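Local coordinates for COPII coat assembly protein SEC16 (Saccharomyces cerevisiae, PDB 3MZK), which helps initiate assembly of the COPII coat that forms transport vesicles and selects cargo at the endoplasmic reticulum, and also takes part in autophagy, at residues Gly190-Leu202 and Leu220-Met233. Sequence-based numbering, arbitrary orientation.
Sequences GKDRWSEVIQKYL and LLLIFQVFVGNSKM
Asn230 and Lys191 grip each other where helix 191-203 begins and the chain turns from helix 214-226 into helix 231-240. The amide ND2 of Asn230 donates to Lys191 O (2.9 Å), which lies almost in the amide plane but is approached from above its own carbonyl plane; Ser195 N, the helical donor, reaches the same oxygen from the opposite face. With CG held between backbone N and carbonyl carbon (chi1 64°) and the rest of the chain extended, Lys191 runs past OD1 of Asn230, and its NZ donates a hydrogen bond to Gly229 O (3.2 Å) from above that carbonyl's plane. Its CB rests on CG1 of Val228, whose CG2 meets the Trp194 indole obliquely, 3.8 Å from CD1.

One turn further, the buried Ser195 OG lies 2.8 Å from NE2 and 3.0 Å from OE1 of Gln225, and SD of Met233 closes in beside the hydroxyl. Gln225 is bent at chi2 (-53°), and its OE1 accepts a weak hydrogen bond from Asn230 ND2, linking the two amides. Beyond this polar patch the interface is apolar: Ile198 places CG2 on Leu221 CD1 (3.8 Å) and CD1 near Phe224 CB, while Leu202 CD1 packs on Leu221 CB.

A Schellman motif, with Gly229 at positive phi and Asn230 N bonded to Gln225 O, turns the chain so that Asn230 faces Lys191. Leu184 of the second subunit packs on both Trp194 and Phe224. The short helical segments run nearly antiparallel (163°), their axes 10.4 Å apart at closest approach, as in the helical hairpins of the alpha-solenoid that forms this central, ACE1-like domain of SEC16.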
ATOM      1  N   GLY B 190       0.799  17.288   0.591  1.00 93.52           N
ATOM      2  CA  GLY B 190      -0.039  16.493   1.468  1.00 84.58           C
ATOM      3  C   GLY B 190      -1.483  16.952   1.513  1.00 85.01           C
ATOM      4  O   GLY B 190      -1.802  18.079   1.131  1.00 79.90           O
ATOM      5  N   LYS B 191      -2.355  16.070   1.996  1.00 85.87           N
ATOM      6  CA  LYS B 191      -3.791  16.320   2.022  1.00 76.78           C
ATOM      7  C   LYS B 191      -4.152  17.597   2.773  1.00 82.11           C
ATOM      8  O   LYS B 191      -5.163  18.234   2.475  1.00 76.03           O
ATOM      9  CB  LYS B 191      -4.515  15.134   2.659  1.00 77.88           C
ATOM     10  CG  LYS B 191      -4.160  14.922   4.118  1.00 80.21           C
ATOM     11  CD  LYS B 191      -5.052  13.891   4.788  1.00 76.34           C
ATOM     12  CE  LYS B 191      -4.809  13.879   6.289  1.00 90.54           C
ATOM     13  NZ  LYS B 191      -5.668  12.889   6.990  1.00112.37           N
ATOM     14  N   ASP B 192      -3.321  17.965   3.744  1.00 95.03           N
ATOM     15  CA  ASP B 192      -3.606  19.091   4.630  1.00108.37           C
ATOM     16  C   ASP B 192      -3.797  20.405   3.881  1.00102.32           C
ATOM     17  O   ASP B 192      -4.877  20.992   3.904  1.00102.79           O
ATOM     18  CB  ASP B 192      -2.497  19.247   5.673  1.00131.09           C
ATOM     19  CG  ASP B 192      -2.374  18.036   6.581  1.00150.80           C
ATOM     20  OD1 ASP B 192      -2.593  16.903   6.104  1.00155.86           O
ATOM     21  OD2 ASP B 192      -2.058  18.219   7.776  1.00158.49           O
ATOM     22  N   ARG B 193      -2.742  20.871   3.225  1.00 94.61           N
ATOM     23  CA  ARG B 193      -2.814  22.135   2.503  1.00 83.80           C
ATOM     24  C   ARG B 193      -3.669  22.020   1.248  1.00 78.81           C
ATOM     25  O   ARG B 193      -4.266  23.000   0.804  1.00 78.91           O
ATOM     26  CB  ARG B 193      -1.415  22.662   2.184  1.00 79.54           C
ATOM     27  CG  ARG B 193      -0.655  23.088   3.424  1.00 74.08           C
ATOM     28  CD  ARG B 193       0.470  24.035   3.093  1.00 78.46           C
ATOM     29  NE  ARG B 193       1.271  24.344   4.270  1.00 99.52           N
ATOM     30  CZ  ARG B 193       2.166  23.516   4.797  1.00126.99           C
ATOM     31  NH1 ARG B 193       2.367  22.323   4.253  1.00134.37           N
ATOM     32  NH2 ARG B 193       2.854  23.876   5.872  1.00136.41           N
ATOM     33  N   TRP B 194      -3.729  20.819   0.684  1.00 74.65           N
ATOM     34  CA  TRP B 194      -4.644  20.540  -0.415  1.00 70.64           C
ATOM     35  C   TRP B 194      -6.050  20.989  -0.031  1.00 71.97           C
ATOM     36  O   TRP B 194      -6.715  21.709  -0.776  1.00 65.78           O
ATOM     37  CB  TRP B 194      -4.642  19.046  -0.741  1.00 73.60           C
ATOM     38  CG  TRP B 194      -5.715  18.635  -1.702  1.00 79.74           C
ATOM     39  CD1 TRP B 194      -6.965  18.178  -1.390  1.00 85.50           C
ATOM     40  CD2 TRP B 194      -5.634  18.638  -3.131  1.00 83.61           C
ATOM     41  NE1 TRP B 194      -7.668  17.900  -2.539  1.00 82.18           N
ATOM     42  CE2 TRP B 194      -6.871  18.173  -3.622  1.00 88.43           C
ATOM     43  CE3 TRP B 194      -4.637  18.992  -4.044  1.00 90.26           C
ATOM     44  CZ2 TRP B 194      -7.136  18.050  -4.982  1.00 92.69           C
ATOM     45  CZ3 TRP B 194      -4.903  18.871  -5.395  1.00103.43           C
ATOM     46  CH2 TRP B 194      -6.142  18.405  -5.851  1.00101.41           C
ATOM     47  N   SER B 195      -6.491  20.562   1.146  1.00 69.86           N
ATOM     48  CA  SER B 195      -7.808  20.918   1.654  1.00 71.65           C
ATOM     49  C   SER B 195      -7.976  22.428   1.813  1.00 70.55           C
ATOM     50  O   SER B 195      -9.002  22.989   1.436  1.00 68.10           O
ATOM     51  CB  SER B 195      -8.060  20.216   2.990  1.00 75.14           C
ATOM     52  OG  SER B 195      -9.257  20.672   3.592  1.00 87.65           O
ATOM     53  N   GLU B 196      -6.965  23.081   2.376  1.00 73.97           N
ATOM     54  CA  GLU B 196      -7.027  24.524   2.594  1.00 73.57           C
ATOM     55  C   GLU B 196      -7.234  25.269   1.278  1.00 76.43           C
ATOM     56  O   GLU B 196      -7.954  26.265   1.223  1.00 86.85           O
ATOM     57  CB  GLU B 196      -5.762  25.024   3.297  1.00 68.64           C
ATOM     58  N   VAL B 197      -6.597  24.782   0.220  1.00 70.11           N
ATOM     59  CA  VAL B 197      -6.753  25.389  -1.093  1.00 67.64           C
ATOM     60  C   VAL B 197      -8.194  25.250  -1.571  1.00 70.65           C
ATOM     61  O   VAL B 197      -8.757  26.178  -2.155  1.00 74.74           O
ATOM     62  CB  VAL B 197      -5.798  24.760  -2.128  1.00 67.25           C
ATOM     63  CG1 VAL B 197      -6.044  25.353  -3.513  1.00 59.21           C
ATOM     64  CG2 VAL B 197      -4.346  24.958  -1.703  1.00 63.75           C
ATOM     65  N   ILE B 198      -8.789  24.088  -1.316  1.00 65.02           N
ATOM     66  CA  ILE B 198     -10.165  23.836  -1.723  1.00 66.60           C
ATOM     67  C   ILE B 198     -11.095  24.855  -1.082  1.00 73.36           C
ATOM     68  O   ILE B 198     -11.965  25.426  -1.743  1.00 61.77           O
ATOM     69  CB  ILE B 198     -10.626  22.424  -1.328  1.00 63.17           C
ATOM     70  CG1 ILE B 198      -9.672  21.373  -1.894  1.00 73.69           C
ATOM     71  CG2 ILE B 198     -12.040  22.179  -1.818  1.00 56.14           C
ATOM     72  CD1 ILE B 198     -10.081  19.951  -1.599  1.00 81.85           C
ATOM     73  N   GLN B 199     -10.894  25.086   0.211  1.00 79.79           N
ATOM     74  CA  GLN B 199     -11.707  26.042   0.943  1.00 79.24           C
ATOM     75  C   GLN B 199     -11.569  27.440   0.347  1.00 70.75           C
ATOM     76  O   GLN B 199     -12.571  28.104   0.065  1.00 66.54           O
ATOM     77  CB  GLN B 199     -11.314  26.057   2.419  1.00 96.41           C
ATOM     78  CG  GLN B 199     -11.341  24.685   3.072  1.00113.09           C
ATOM     79  CD  GLN B 199     -11.457  24.756   4.582  1.00119.24           C
ATOM     80  OE1 GLN B 199     -11.786  25.803   5.143  1.00118.70           O
ATOM     81  NE2 GLN B 199     -11.187  23.641   5.250  1.00124.29           N
ATOM     82  N   LYS B 200     -10.329  27.884   0.152  1.00 64.39           N
ATOM     83  CA  LYS B 200     -10.079  29.232  -0.354  1.00 64.65           C
ATOM     84  C   LYS B 200     -10.710  29.423  -1.729  1.00 76.69           C
ATOM     85  O   LYS B 200     -11.265  30.474  -2.025  1.00 84.85           O
ATOM     86  CB  LYS B 200      -8.574  29.560  -0.362  1.00 52.31           C
ATOM     87  CG  LYS B 200      -8.003  29.989   1.064  1.00 61.63           C
ATOM     88  CD  LYS B 200      -6.426  29.940   1.098  1.00148.92           C
ATOM     89  CE  LYS B 200      -5.878  30.240   2.540  1.00122.42           C
ATOM     90  NZ  LYS B 200      -4.331  30.106   2.566  1.00 70.21           N
ATOM     91  N   TYR B 201     -10.629  28.401  -2.572  1.00 78.63           N
ATOM     92  CA  TYR B 201     -11.218  28.489  -3.907  1.00 82.10           C
ATOM     93  C   TYR B 201     -12.742  28.628  -3.843  1.00 84.97           C
ATOM     94  O   TYR B 201     -13.329  29.466  -4.525  1.00 88.01           O
ATOM     95  CB  TYR B 201     -10.814  27.287  -4.773  1.00 72.76           C
ATOM     96  CG  TYR B 201     -11.704  27.086  -5.972  1.00 65.03           C
ATOM     97  CD1 TYR B 201     -11.611  27.917  -7.081  1.00 68.87           C
ATOM     98  CD2 TYR B 201     -12.650  26.072  -5.990  1.00 65.74           C
ATOM     99  CE1 TYR B 201     -12.433  27.741  -8.178  1.00 60.16           C
ATOM    100  CE2 TYR B 201     -13.475  25.887  -7.078  1.00 70.92           C
ATOM    101  CZ  TYR B 201     -13.366  26.724  -8.170  1.00 68.69           C
ATOM    102  OH  TYR B 201     -14.195  26.538  -9.252  1.00 61.11           O
ATOM    103  N   LEU B 202     -13.377  27.817  -3.003  1.00 78.39           N
ATOM    104  CA  LEU B 202     -14.831  27.829  -2.882  1.00 78.28           C
ATOM    105  C   LEU B 202     -15.355  29.087  -2.194  1.00 81.55           C
ATOM    106  O   LEU B 202     -16.303  29.711  -2.672  1.00 84.47           O
ATOM    107  CB  LEU B 202     -15.321  26.587  -2.129  1.00 75.17           C
ATOM    108  CG  LEU B 202     -15.108  25.228  -2.801  1.00 76.95           C
ATOM    109  CD1 LEU B 202     -15.516  24.102  -1.875  1.00 71.95           C
ATOM    110  CD2 LEU B 202     -15.873  25.142  -4.109  1.00 78.64           C
ATOM    111  N   LEU B 220     -19.993  20.585  -1.891  1.00 64.85           N
ATOM    112  CA  LEU B 220     -18.817  20.341  -2.724  1.00 73.97           C
ATOM    113  C   LEU B 220     -17.571  20.117  -1.876  1.00 78.51           C
ATOM    114  O   LEU B 220     -16.788  19.196  -2.129  1.00 79.53           O
ATOM    115  CB  LEU B 220     -18.579  21.507  -3.688  1.00 76.86           C
ATOM    116  CG  LEU B 220     -19.506  21.619  -4.896  1.00 77.49           C
ATOM    117  CD1 LEU B 220     -19.161  22.854  -5.707  1.00 69.77           C
ATOM    118  CD2 LEU B 220     -19.416  20.366  -5.752  1.00 77.89           C
ATOM    119  N   LEU B 221     -17.392  20.970  -0.873  1.00 65.63           N
ATOM    120  CA  LEU B 221     -16.242  20.880   0.011  1.00 55.64           C
ATOM    121  C   LEU B 221     -16.148  19.495   0.626  1.00 64.25           C
ATOM    122  O   LEU B 221     -15.083  18.881   0.624  1.00 71.07           O
ATOM    123  CB  LEU B 221     -16.329  21.935   1.110  1.00 58.08           C
ATOM    124  CG  LEU B 221     -15.227  21.885   2.167  1.00 62.49           C
ATOM    125  CD1 LEU B 221     -13.852  21.919   1.523  1.00 67.86           C
ATOM    126  CD2 LEU B 221     -15.392  23.034   3.139  1.00 65.44           C
ATOM    127  N   LEU B 222     -17.268  18.999   1.139  1.00 54.82           N
ATOM    128  CA  LEU B 222     -17.279  17.706   1.810  1.00 60.82           C
ATOM    129  C   LEU B 222     -16.938  16.551   0.873  1.00 66.73           C
ATOM    130  O   LEU B 222     -16.124  15.692   1.212  1.00 75.98           O
ATOM    131  CB  LEU B 222     -18.628  17.451   2.480  1.00 63.85           C
ATOM    132  CG  LEU B 222     -18.676  16.104   3.201  1.00 63.79           C
ATOM    133  CD1 LEU B 222     -18.979  16.299   4.667  1.00 69.23           C
ATOM    134  CD2 LEU B 222     -19.688  15.176   2.550  1.00 65.67           C
ATOM    135  N   ILE B 223     -17.573  16.526  -0.296  1.00 58.73           N
ATOM    136  CA  ILE B 223     -17.312  15.489  -1.293  1.00 59.75           C
ATOM    137  C   ILE B 223     -15.834  15.392  -1.656  1.00 56.41           C
ATOM    138  O   ILE B 223     -15.280  14.297  -1.748  1.00 57.05           O
ATOM    139  CB  ILE B 223     -18.110  15.733  -2.582  1.00 55.38           C
ATOM    140  CG1 ILE B 223     -19.609  15.684  -2.290  1.00 55.98           C
ATOM    141  CG2 ILE B 223     -17.760  14.693  -3.620  1.00 47.01           C
ATOM    142  CD1 ILE B 223     -20.470  15.902  -3.502  1.00 38.86           C
ATOM    143  N   PHE B 224     -15.202  16.543  -1.862  1.00 60.51           N
ATOM    144  CA  PHE B 224     -13.789  16.579  -2.229  1.00 62.35           C
ATOM    145  C   PHE B 224     -12.882  16.233  -1.053  1.00 63.57           C
ATOM    146  O   PHE B 224     -11.795  15.692  -1.242  1.00 74.20           O
ATOM    147  CB  PHE B 224     -13.415  17.942  -2.822  1.00 58.62           C
ATOM    148  CG  PHE B 224     -14.108  18.244  -4.116  1.00 57.47           C
ATOM    149  CD1 PHE B 224     -14.198  17.279  -5.110  1.00 61.95           C
ATOM    150  CD2 PHE B 224     -14.689  19.482  -4.337  1.00 64.79           C
ATOM    151  CE1 PHE B 224     -14.846  17.548  -6.302  1.00 58.31           C
ATOM    152  CE2 PHE B 224     -15.340  19.758  -5.531  1.00 62.00           C
ATOM    153  CZ  PHE B 224     -15.418  18.789  -6.513  1.00 56.83           C
ATOM    154  N   GLN B 225     -13.329  16.542   0.160  1.00 59.13           N
ATOM    155  CA  GLN B 225     -12.557  16.207   1.352  1.00 62.79           C
ATOM    156  C   GLN B 225     -12.528  14.705   1.574  1.00 65.91           C
ATOM    157  O   GLN B 225     -11.489  14.137   1.901  1.00 70.97           O
ATOM    158  CB  GLN B 225     -13.133  16.892   2.590  1.00 68.67           C
ATOM    159  CG  GLN B 225     -12.944  18.390   2.616  1.00 81.31           C
ATOM    160  CD  GLN B 225     -11.500  18.786   2.417  1.00 91.80           C
ATOM    161  OE1 GLN B 225     -10.586  18.054   2.794  1.00 92.25           O
ATOM    162  NE2 GLN B 225     -11.284  19.946   1.810  1.00105.85           N
ATOM    163  N   VAL B 226     -13.678  14.065   1.391  1.00 58.54           N
ATOM    164  CA  VAL B 226     -13.813  12.640   1.662  1.00 59.75           C
ATOM    165  C   VAL B 226     -12.857  11.810   0.813  1.00 68.57           C
ATOM    166  O   VAL B 226     -12.172  10.923   1.323  1.00 78.26           O
ATOM    167  CB  VAL B 226     -15.265  12.155   1.434  1.00 60.62           C
ATOM    168  CG1 VAL B 226     -15.339  10.632   1.472  1.00 49.98           C
ATOM    169  CG2 VAL B 226     -16.206  12.780   2.460  1.00 42.81           C
ATOM    170  N   PHE B 227     -12.801  12.106  -0.481  1.00 57.97           N
ATOM    171  CA  PHE B 227     -11.990  11.311  -1.391  1.00 51.29           C
ATOM    172  C   PHE B 227     -10.532  11.757  -1.407  1.00 63.41           C
ATOM    173  O   PHE B 227      -9.800  11.505  -2.357  1.00 74.37           O
ATOM    174  CB  PHE B 227     -12.594  11.330  -2.790  1.00 48.97           C
ATOM    175  CG  PHE B 227     -13.928  10.652  -2.878  1.00 44.18           C
ATOM    176  CD1 PHE B 227     -14.012   9.276  -3.027  1.00 43.37           C
ATOM    177  CD2 PHE B 227     -15.098  11.388  -2.810  1.00 45.79           C
ATOM    178  CE1 PHE B 227     -15.239   8.647  -3.110  1.00 50.31           C
ATOM    179  CE2 PHE B 227     -16.332  10.764  -2.892  1.00 50.69           C
ATOM    180  CZ  PHE B 227     -16.401   9.391  -3.040  1.00 50.56           C
ATOM    181  N   VAL B 228     -10.116  12.417  -0.336  1.00 68.24           N
ATOM    182  CA  VAL B 228      -8.731  12.835  -0.180  1.00 70.54           C
ATOM    183  C   VAL B 228      -8.189  12.335   1.156  1.00 80.86           C
ATOM    184  O   VAL B 228      -6.976  12.247   1.357  1.00 84.64           O
ATOM    185  CB  VAL B 228      -8.601  14.367  -0.291  1.00 70.41           C
ATOM    186  CG1 VAL B 228      -7.375  14.866   0.445  1.00 75.20           C
ATOM    187  CG2 VAL B 228      -8.561  14.781  -1.755  1.00 68.97           C
ATOM    188  N   GLY B 229      -9.102  11.991   2.059  1.00 82.69           N
ATOM    189  CA  GLY B 229      -8.738  11.460   3.359  1.00 78.46           C
ATOM    190  C   GLY B 229      -8.950  12.457   4.480  1.00 81.13           C
ATOM    191  O   GLY B 229      -8.521  12.237   5.613  1.00 96.82           O
ATOM    192  N   ASN B 230      -9.619  13.560   4.165  1.00 62.24           N
ATOM    193  CA  ASN B 230      -9.855  14.610   5.142  1.00 69.71           C
ATOM    194  C   ASN B 230     -11.279  14.617   5.676  1.00 71.82           C
ATOM    195  O   ASN B 230     -11.774  15.652   6.119  1.00 60.31           O
ATOM    196  CB  ASN B 230      -9.524  15.979   4.551  1.00 72.96           C
ATOM    197  CG  ASN B 230      -8.039  16.231   4.461  1.00 87.99           C
ATOM    198  OD1 ASN B 230      -7.278  15.855   5.354  1.00 96.95           O
ATOM    199  ND2 ASN B 230      -7.613  16.876   3.381  1.00 86.77           N
ATOM    200  N   SER B 231     -11.939  13.465   5.636  1.00 73.76           N
ATOM    201  CA  SER B 231     -13.287  13.363   6.180  1.00 74.13           C
ATOM    202  C   SER B 231     -13.303  13.718   7.668  1.00 78.11           C
ATOM    203  O   SER B 231     -14.225  14.379   8.143  1.00 80.53           O
ATOM    204  CB  SER B 231     -13.883  11.975   5.933  1.00 72.64           C
ATOM    205  OG  SER B 231     -13.001  10.958   6.363  1.00 88.22           O
ATOM    206  N   LYS B 232     -12.275  13.294   8.397  1.00 79.28           N
ATOM    207  CA  LYS B 232     -12.157  13.645   9.806  1.00 84.78           C
ATOM    208  C   LYS B 232     -12.150  15.159   9.962  1.00 83.54           C
ATOM    209  O   LYS B 232     -12.961  15.718  10.690  1.00 75.95           O
ATOM    210  CB  LYS B 232     -10.887  13.049  10.413  1.00 96.41           C
ATOM    211  N   MET B 233     -11.231  15.816   9.264  1.00 90.64           N
ATOM    212  CA  MET B 233     -11.148  17.271   9.279  1.00 88.57           C
ATOM    213  C   MET B 233     -12.460  17.913   8.840  1.00 80.06           C
ATOM    214  O   MET B 233     -13.014  18.762   9.537  1.00 73.43           O
ATOM    215  CB  MET B 233     -10.016  17.741   8.365  1.00 94.94           C
ATOM    216  CG  MET B 233     -10.089  19.211   7.984  1.00102.54           C
ATOM    217  SD  MET B 233      -8.760  19.691   6.860  1.00113.93           S
ATOM    218  CE  MET B 233      -7.329  19.449   7.910  1.00133.99           C
TER